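Local coordinates for protein toll-like receptor 13 (Mus musculus, PDB 4Z0C) that recognises bacterial 23S rRNA through its leucine-rich-repeat ectodomain and signals through MYD88 and TRAF6 to activate NF-kappa-B, at residues A[69-74]-A[93-98]; A[116-121]-A[138-143]; A[370-375]-A[397-402]. One frame throughout, in Å; residues are numbered along the deposited sequence.

Interaction 1: residues A[69-74]-A[93-98]; sequences NSIWKI and NKIQSV. With NAG (2-acetamido-2-deoxy-beta-D-glucopyranose), chain L.
Two successive turns of the leucine-rich-repeat solenoid, LRR 2 and LRR 3, are joined here through one asparagine amide, one backbone bond and a bound sugar. The side chain of Asn93 sets CG beside its own backbone N (chi1 -78°) and runs alongside Ile71, pointing the same way, with OD1 against the backbone of residues 69-71. There Asn93 OD1 takes the N-H of Ile71 on a lone pair, with N to OD1 3.1 Å and an N-H...O angle of 154°. Asn69 N gives Asn93 OD1 a second, weak bond of 3.2 Å. The other end of the amide is also used, Asn93 ND2 donating to Leu90 O. Asn69 fills the equivalent place one turn earlier, where its OD1 accepts from Ile47 N. In the return direction Lys94 N donates to Ile71 O over 2.8 Å, arriving from above the carbonyl plane. Farther along, an N-acetylglucosamine, consistent with an N-linked sugar on Asn99, bridges both segments. The sugar's O3 donates to Trp72 O (2.9 Å) and its N2 to Ser97 O. Ile74 N donates to O7 of the sugar at 2.7 Å, almost straight (172°). Apolar packing is looser, with Ile74 CD1 4.2 Å from Ile95 CD1. Buried Asn93 thus supplies the partner that Ile71 N needs, as in the asparagine ladder of such repeats, while the sugar ties the backbone of residues 72-74 to that of Ser97.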
# COMPACT_ATOMS: atom_id res chain seq x y z
N ASN A 69 24.29 20.40 -14.95
CA ASN A 69 24.26 21.84 -14.78
C ASN A 69 24.03 22.48 -16.15
O ASN A 69 23.48 21.83 -17.02
CB ASN A 69 25.52 22.35 -14.10
CG ASN A 69 25.40 22.32 -12.57
OD1 ASN A 69 24.92 23.28 -11.97
ND2 ASN A 69 25.87 21.25 -11.94
N SER A 70 24.40 23.74 -16.34
CA SER A 70 24.22 24.36 -17.66
C SER A 70 25.54 24.90 -18.18
O SER A 70 25.57 25.87 -18.93
CB SER A 70 23.16 25.46 -17.63
OG SER A 70 21.92 24.96 -17.15
N ILE A 71 26.62 24.25 -17.77
CA ILE A 71 27.96 24.67 -18.13
C ILE A 71 28.22 24.61 -19.62
O ILE A 71 28.15 23.54 -20.24
CB ILE A 71 29.00 23.81 -17.41
CG1 ILE A 71 28.88 24.03 -15.89
CG2 ILE A 71 30.39 24.14 -17.93
CD1 ILE A 71 29.55 22.96 -15.05
N TRP A 72 28.52 25.76 -20.20
CA TRP A 72 28.82 25.83 -21.62
C TRP A 72 30.16 26.52 -21.85
O TRP A 72 30.64 26.61 -22.98
CB TRP A 72 27.71 26.58 -22.36
CG TRP A 72 27.63 28.02 -21.97
CD1 TRP A 72 26.91 28.53 -20.95
CD2 TRP A 72 28.27 29.12 -22.61
NE1 TRP A 72 27.07 29.90 -20.90
CE2 TRP A 72 27.90 30.28 -21.92
CE3 TRP A 72 29.13 29.24 -23.71
CZ2 TRP A 72 28.36 31.54 -22.27
CZ3 TRP A 72 29.59 30.50 -24.06
CH2 TRP A 72 29.20 31.63 -23.35
N LYS A 73 30.76 27.00 -20.77
CA LYS A 73 31.97 27.80 -20.88
C LYS A 73 32.91 27.52 -19.72
O LYS A 73 32.61 27.84 -18.58
CB LYS A 73 31.61 29.29 -20.92
CG LYS A 73 32.78 30.24 -21.07
CD LYS A 73 32.24 31.64 -21.36
CE LYS A 73 33.32 32.69 -21.36
NZ LYS A 73 33.77 32.98 -19.97
N ILE A 74 34.04 26.90 -20.03
CA ILE A 74 35.04 26.57 -19.03
C ILE A 74 36.31 27.31 -19.41
O ILE A 74 36.99 26.92 -20.38
CB ILE A 74 35.34 25.05 -19.00
CG1 ILE A 74 34.03 24.25 -19.01
CG2 ILE A 74 36.24 24.69 -17.80
CD1 ILE A 74 34.18 22.80 -18.56
N ASN A 93 25.63 18.73 -19.42
CA ASN A 93 25.75 20.18 -19.39
C ASN A 93 25.47 20.75 -20.76
O ASN A 93 24.80 20.13 -21.56
CB ASN A 93 27.14 20.60 -18.91
CG ASN A 93 27.29 20.49 -17.41
OD1 ASN A 93 26.85 21.37 -16.68
ND2 ASN A 93 27.96 19.44 -16.95
N LYS A 94 26.01 21.92 -21.06
CA LYS A 94 25.74 22.57 -22.34
C LYS A 94 27.02 22.79 -23.16
O LYS A 94 27.14 23.77 -23.89
CB LYS A 94 25.00 23.89 -22.11
CG LYS A 94 23.62 23.70 -21.49
CD LYS A 94 22.64 23.24 -22.56
CE LYS A 94 21.59 22.28 -22.00
NZ LYS A 94 20.50 22.96 -21.24
N ILE A 95 27.96 21.86 -23.03
CA ILE A 95 29.27 21.99 -23.69
C ILE A 95 29.22 21.62 -25.17
O ILE A 95 28.88 20.49 -25.51
CB ILE A 95 30.34 21.12 -22.98
CG1 ILE A 95 30.40 21.48 -21.49
CG2 ILE A 95 31.71 21.27 -23.65
CD1 ILE A 95 31.29 20.56 -20.67
N GLN A 96 29.56 22.56 -26.05
CA GLN A 96 29.52 22.31 -27.50
C GLN A 96 30.88 22.07 -28.14
O GLN A 96 30.99 21.38 -29.14
CB GLN A 96 28.81 23.43 -28.25
CG GLN A 96 27.34 23.58 -27.92
CD GLN A 96 26.72 24.78 -28.59
OE1 GLN A 96 26.73 24.89 -29.82
NE2 GLN A 96 26.14 25.67 -27.80
N SER A 97 31.92 22.66 -27.57
CA SER A 97 33.27 22.39 -28.04
C SER A 97 34.16 22.38 -26.82
O SER A 97 33.86 23.03 -25.83
CB SER A 97 33.72 23.46 -29.04
OG SER A 97 33.40 24.76 -28.59
N VAL A 98 35.25 21.62 -26.89
CA VAL A 98 36.15 21.52 -25.75
C VAL A 98 37.47 22.23 -26.03
O VAL A 98 38.19 21.91 -26.97
CB VAL A 98 36.37 20.05 -25.36
CG1 VAL A 98 37.23 19.96 -24.12
CG2 VAL A 98 35.03 19.38 -25.10
C1 NAG L . 35.41 27.02 -26.27
C2 NAG L . 34.20 27.15 -25.34
C3 NAG L . 32.95 27.66 -26.05
C4 NAG L . 33.25 28.82 -27.00
C5 NAG L . 34.49 28.54 -27.84
C6 NAG L . 34.88 29.73 -28.71
C7 NAG L . 33.95 25.72 -23.38
C8 NAG L . 33.12 24.61 -22.82
N2 NAG L . 33.90 25.88 -24.70
O3 NAG L . 32.02 28.09 -25.07
O4 NAG L . 32.14 28.99 -27.86
O5 NAG L . 35.58 28.21 -27.00
O6 NAG L . 35.53 30.72 -27.95
O7 NAG L . 34.64 26.41 -22.64

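Interaction 2: residues A[116-121]-A[138-143]; sequences NQITHI and SRNNIS. With nucleotides of chain C.
With CG placed beside its own backbone N (chi1 -84°) and the amide turned by a chi2 of -68°, Asn140 brings its OD1 against the backbone of residues 116-118. The side chain runs alongside that of Ile118 and points the same way; Asn140 OD1 also touches Asn116 CB at 3.1 Å. Asn140 OD1 accepts the N-H of Ile118 at 3.0 Å in a fairly straight bond, although the donor stands above the amide plane, and it receives a weak second bond from Asn116 N. The N-H of Asn116 is shared with Arg139 O, 3.1 Å from Asn116 N and met nearly along the C=O axis. Asn140 ND2 donates to Leu137 O and to Leu113 O, which holds both ends of the amide. The segments run almost parallel, and Asn141 N returns a bond of 2.9 Å to Ile118 O, in the plane of that carbonyl. Beyond it, Thr119 CG2 packs alongside Asn141, 3.4 Å from Asn141 O.

Arg139 leaves this backbone seam: CG lies anti to the backbone N (chi1 -151°) and the chain bends twice, bringing NH1 to the ssRNA. Arg139 NH1 lies a very short 2.4 Å from O2 of C13 of chain C, with the base carbonyl at the edge of the guanidinium, near its plane. The contact therefore couples the asparagine ladder between LRR 4 and LRR 5 to an RNA-binding side chain.

On the buried side, Ile118 CG2 meets Ile142 CG1 at 4.3 Å. Ile118 also rests on Val98 of strand 97-98, whereas Ile142 packs against Ile148 of helix 145-152, and Arg139 follows strand 134-136.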
# COMPACT_ATOMS: atom_id res chain seq x y z
N ASN A 116 26.41 15.83 -23.55
CA ASN A 116 26.57 17.24 -23.84
C ASN A 116 26.25 17.42 -25.32
O ASN A 116 25.59 16.57 -25.90
CB ASN A 116 27.99 17.70 -23.51
CG ASN A 116 28.19 18.00 -22.03
OD1 ASN A 116 27.80 19.07 -21.56
ND2 ASN A 116 28.80 17.07 -21.29
N GLN A 117 26.74 18.49 -25.95
CA GLN A 117 26.52 18.69 -27.38
C GLN A 117 27.84 18.95 -28.11
O GLN A 117 27.90 19.74 -29.05
CB GLN A 117 25.54 19.84 -27.65
CG GLN A 117 24.24 19.79 -26.86
CD GLN A 117 24.39 20.40 -25.49
OE1 GLN A 117 24.99 21.47 -25.34
NE2 GLN A 117 23.83 19.73 -24.47
N ILE A 118 28.89 18.27 -27.67
CA ILE A 118 30.24 18.44 -28.22
C ILE A 118 30.33 18.06 -29.70
O ILE A 118 29.82 17.01 -30.10
CB ILE A 118 31.26 17.60 -27.42
CG1 ILE A 118 31.32 18.11 -25.98
CG2 ILE A 118 32.65 17.65 -28.08
CD1 ILE A 118 31.94 17.13 -25.00
N THR A 119 30.97 18.92 -30.50
CA THR A 119 31.26 18.61 -31.90
C THR A 119 32.76 18.49 -32.14
O THR A 119 33.20 17.68 -32.95
CB THR A 119 30.71 19.66 -32.88
OG1 THR A 119 31.20 20.95 -32.51
CG2 THR A 119 29.19 19.68 -32.87
N HIS A 120 33.55 19.29 -31.41
CA HIS A 120 35.01 19.32 -31.60
C HIS A 120 35.79 19.43 -30.31
O HIS A 120 35.34 20.02 -29.32
CB HIS A 120 35.41 20.47 -32.52
CG HIS A 120 34.91 20.34 -33.92
ND1 HIS A 120 33.71 20.88 -34.34
CD2 HIS A 120 35.45 19.74 -35.01
CE1 HIS A 120 33.54 20.61 -35.62
NE2 HIS A 120 34.58 19.92 -36.05
N ILE A 121 37.01 18.90 -30.33
CA ILE A 121 37.91 19.02 -29.20
C ILE A 121 39.22 19.57 -29.74
O ILE A 121 39.77 19.03 -30.70
CB ILE A 121 38.20 17.66 -28.55
CG1 ILE A 121 36.90 16.99 -28.09
CG2 ILE A 121 39.16 17.84 -27.39
CD1 ILE A 121 37.12 15.72 -27.29
N SER A 138 30.30 9.73 -24.66
CA SER A 138 28.99 9.22 -25.08
C SER A 138 27.93 10.31 -25.05
O SER A 138 28.03 11.24 -24.26
CB SER A 138 28.52 8.04 -24.23
OG SER A 138 28.43 8.37 -22.86
N ARG A 139 26.94 10.18 -25.92
CA ARG A 139 25.83 11.13 -25.98
C ARG A 139 26.33 12.54 -26.26
O ARG A 139 26.25 13.43 -25.43
CB ARG A 139 25.00 11.09 -24.69
CG ARG A 139 23.54 11.46 -24.90
CD ARG A 139 22.60 10.37 -24.39
NE ARG A 139 21.94 10.67 -23.12
CZ ARG A 139 20.86 11.44 -22.97
NH1 ARG A 139 20.34 11.62 -21.76
NH2 ARG A 139 20.29 12.05 -24.00
N ASN A 140 26.87 12.72 -27.46
CA ASN A 140 27.29 14.04 -27.93
C ASN A 140 26.92 14.23 -29.40
O ASN A 140 26.13 13.46 -29.93
CB ASN A 140 28.78 14.25 -27.67
CG ASN A 140 29.06 14.72 -26.25
OD1 ASN A 140 28.70 15.85 -25.89
ND2 ASN A 140 29.72 13.89 -25.44
N ASN A 141 27.49 15.25 -30.04
CA ASN A 141 27.16 15.59 -31.43
C ASN A 141 28.41 15.48 -32.33
O ASN A 141 28.64 16.32 -33.20
CB ASN A 141 26.54 17.01 -31.48
CG ASN A 141 25.83 17.32 -32.82
OD1 ASN A 141 25.66 16.43 -33.65
ND2 ASN A 141 25.44 18.58 -33.02
N ILE A 142 29.22 14.45 -32.09
CA ILE A 142 30.46 14.25 -32.82
C ILE A 142 30.29 13.42 -34.10
O ILE A 142 29.86 12.27 -34.04
CB ILE A 142 31.48 13.51 -31.97
CG1 ILE A 142 31.76 14.28 -30.67
CG2 ILE A 142 32.77 13.23 -32.78
CD1 ILE A 142 32.46 13.43 -29.63
N SER A 143 30.68 13.98 -35.23
CA SER A 143 30.67 13.25 -36.50
C SER A 143 32.08 13.14 -37.11
O SER A 143 32.36 12.23 -37.89
CB SER A 143 29.70 13.92 -37.47
OG SER A 143 29.85 15.33 -37.43
P C C 13 11.31 14.38 -20.33
OP1 C C 13 10.24 14.86 -21.26
OP2 C C 13 11.05 13.27 -19.38
O5' C C 13 12.53 13.87 -21.19
C5' C C 13 13.32 14.76 -21.96
C4' C C 13 14.66 14.15 -22.28
O4' C C 13 15.62 14.44 -21.24
C3' C C 13 14.67 12.64 -22.37
O3' C C 13 14.13 12.15 -23.59
C2' C C 13 16.14 12.31 -22.18
O2' C C 13 16.85 12.53 -23.38
C1' C C 13 16.56 13.38 -21.15
N1 C C 13 16.57 12.85 -19.77
C2 C C 13 17.75 12.26 -19.29
O2 C C 13 18.74 12.24 -20.04
N3 C C 13 17.78 11.76 -18.03
C4 C C 13 16.69 11.81 -17.27
N4 C C 13 16.78 11.30 -16.03
C5 C C 13 15.48 12.39 -17.73
C6 C C 13 15.46 12.89 -18.97

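Interaction 3: residues A[370-375]-A[397-402]; sequences FAFSPL and SGLFAL. With NAG (2-acetamido-2-deoxy-beta-D-glucopyranose), chain Q.
This is a buried contact between two loops of the leucine-rich-repeat solenoid, where a turn that follows strand 356-358 meets the corresponding one after strand 380-382. Each segment contains a type I beta turn, Phe372 to Leu375 in one and Leu399 to Leu402 in the other, and the packing is largely apolar. Leu399 supplies the main wedge. Its two methyls have different partners: Leu399 CD1 rests 3.8 Å from Phe372 CB, while Leu399 CD2 lies over the turn, 3.2 Å from Leu375 O and 3.5 Å from Phe372 O. Phe372 itself carries its ring away from residues 397-402 into the interior, where it meets the nearly parallel ring of Phe396 and stands edge-to-face with Phe367, consistent with the phenylalanine spine of Toll-like receptors.

Toward the surface, Phe370 CD1 approaches Ser397 CB at 4.0 Å, and across the same ring Phe370 CD2 comes within 3.8 Å of C4 of an N-acetylglucosamine belonging to a glycan of the protein. The sugar thus packs against Phe370 beside the contact. Gly398 follows with a positive phi (86°), a backbone shape that suits glycine, which has no CB to crowd the preceding carbonyl O.

A single hydrogen bond links the segments: Ser373, its OG beside its own N (chi1 -63°), donates from OG to a lone pair of Ser397 O, in the carbonyl plane, over 2.7 Å.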
# COMPACT_ATOMS: atom_id res chain seq x y z
N PHE A 370 10.99 -34.42 -13.99
CA PHE A 370 12.41 -34.61 -14.29
C PHE A 370 13.00 -33.68 -15.35
O PHE A 370 14.10 -33.91 -15.81
CB PHE A 370 12.69 -36.08 -14.63
CG PHE A 370 12.04 -37.05 -13.69
CD1 PHE A 370 12.62 -37.33 -12.47
CD2 PHE A 370 10.83 -37.64 -14.00
CE1 PHE A 370 12.02 -38.21 -11.58
CE2 PHE A 370 10.20 -38.52 -13.12
CZ PHE A 370 10.80 -38.81 -11.90
N ALA A 371 12.29 -32.61 -15.69
CA ALA A 371 12.75 -31.66 -16.71
C ALA A 371 14.16 -31.15 -16.46
O ALA A 371 14.96 -31.06 -17.39
CB ALA A 371 11.79 -30.48 -16.84
N PHE A 372 14.46 -30.78 -15.21
CA PHE A 372 15.77 -30.22 -14.90
C PHE A 372 16.77 -31.27 -14.41
O PHE A 372 17.95 -30.97 -14.22
CB PHE A 372 15.64 -29.08 -13.88
CG PHE A 372 14.87 -27.90 -14.40
CD1 PHE A 372 15.49 -26.94 -15.16
CD2 PHE A 372 13.52 -27.77 -14.13
CE1 PHE A 372 14.79 -25.85 -15.65
CE2 PHE A 372 12.80 -26.70 -14.63
CZ PHE A 372 13.43 -25.74 -15.38
N SER A 373 16.32 -32.51 -14.26
CA SER A 373 17.12 -33.56 -13.64
C SER A 373 18.53 -33.86 -14.22
O SER A 373 19.43 -34.23 -13.46
CB SER A 373 16.31 -34.84 -13.53
OG SER A 373 15.20 -34.65 -12.69
N PRO A 374 18.73 -33.71 -15.54
CA PRO A 374 20.10 -33.95 -16.00
C PRO A 374 21.10 -32.91 -15.47
O PRO A 374 22.30 -33.18 -15.41
CB PRO A 374 20.00 -33.81 -17.53
CG PRO A 374 18.56 -33.93 -17.84
CD PRO A 374 17.84 -33.37 -16.67
N LEU A 375 20.61 -31.73 -15.08
CA LEU A 375 21.51 -30.64 -14.73
C LEU A 375 22.03 -30.79 -13.31
O LEU A 375 21.79 -29.94 -12.45
CB LEU A 375 20.85 -29.29 -14.97
CG LEU A 375 20.10 -29.13 -16.30
CD1 LEU A 375 19.48 -27.74 -16.44
CD2 LEU A 375 20.97 -29.48 -17.54
N SER A 397 13.63 -32.55 -9.50
CA SER A 397 14.20 -33.74 -8.88
C SER A 397 15.70 -33.87 -9.16
O SER A 397 16.13 -33.90 -10.32
CB SER A 397 13.45 -34.98 -9.37
OG SER A 397 13.82 -36.11 -8.60
N GLY A 398 16.49 -33.92 -8.09
CA GLY A 398 17.91 -34.17 -8.20
C GLY A 398 18.81 -32.97 -8.45
O GLY A 398 19.99 -33.13 -8.77
N LEU A 399 18.27 -31.76 -8.31
CA LEU A 399 19.09 -30.56 -8.39
C LEU A 399 19.80 -30.26 -7.07
O LEU A 399 19.64 -29.18 -6.50
CB LEU A 399 18.27 -29.34 -8.81
CG LEU A 399 17.76 -29.32 -10.24
CD1 LEU A 399 16.99 -28.04 -10.52
CD2 LEU A 399 18.92 -29.46 -11.20
N PHE A 400 20.63 -31.19 -6.60
CA PHE A 400 21.23 -31.10 -5.28
C PHE A 400 22.34 -30.04 -5.19
O PHE A 400 22.79 -29.70 -4.09
CB PHE A 400 21.75 -32.47 -4.86
CG PHE A 400 20.69 -33.52 -4.80
CD1 PHE A 400 19.40 -33.20 -4.38
CD2 PHE A 400 20.95 -34.82 -5.20
CE1 PHE A 400 18.40 -34.17 -4.33
CE2 PHE A 400 19.96 -35.80 -5.16
CZ PHE A 400 18.68 -35.47 -4.72
N ALA A 401 22.76 -29.49 -6.32
CA ALA A 401 23.83 -28.49 -6.27
C ALA A 401 23.32 -27.05 -6.26
O ALA A 401 24.11 -26.11 -6.11
CB ALA A 401 24.81 -28.69 -7.44
N LEU A 402 22.01 -26.88 -6.40
CA LEU A 402 21.43 -25.55 -6.59
C LEU A 402 21.67 -24.67 -5.37
O LEU A 402 21.47 -25.09 -4.23
CB LEU A 402 19.94 -25.66 -6.91
CG LEU A 402 19.35 -24.48 -7.69
CD1 LEU A 402 19.88 -24.50 -9.12
CD2 LEU A 402 17.82 -24.53 -7.68
C1 NAG Q . 13.56 -37.66 -18.73
C2 NAG Q . 14.11 -38.43 -17.52
C3 NAG Q . 13.30 -39.71 -17.23
C4 NAG Q . 11.80 -39.40 -17.23
C5 NAG Q . 11.46 -38.72 -18.56
C6 NAG Q . 9.97 -38.52 -18.81
C7 NAG Q . 16.51 -38.36 -16.89
C8 NAG Q . 17.83 -39.05 -17.10
N2 NAG Q . 15.52 -38.75 -17.71
O3 NAG Q . 13.69 -40.27 -15.99
O4 NAG Q . 11.03 -40.56 -17.04
O5 NAG Q . 12.15 -37.49 -18.58
O6 NAG Q . 9.46 -37.45 -18.05
O7 NAG Q . 16.39 -37.48 -16.02

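The three contacts come in series along the chain. Interactions 1 and 2 are close neighbours, their centres 11 Å apart, and they touch: strands 97-98 and 120-121 pair in parallel, with Gln96 O 2.8 Å from Thr119 N and Val98 N 2.9 Å from His120 O, both probable hydrogen bonds. They are steps of one seam from LRR 2 to LRR 5, with the joint between LRR 3 and LRR 4, where they touch, between them; Arg139 extends from it to the RNA. Interaction 3 joins later repeats, its centre about 57 Å from that of interaction 1, across the chain's centre, and about 52 Å from that of interaction 2. Such repeat-to-repeat joints build up the curved ectodomain solenoid.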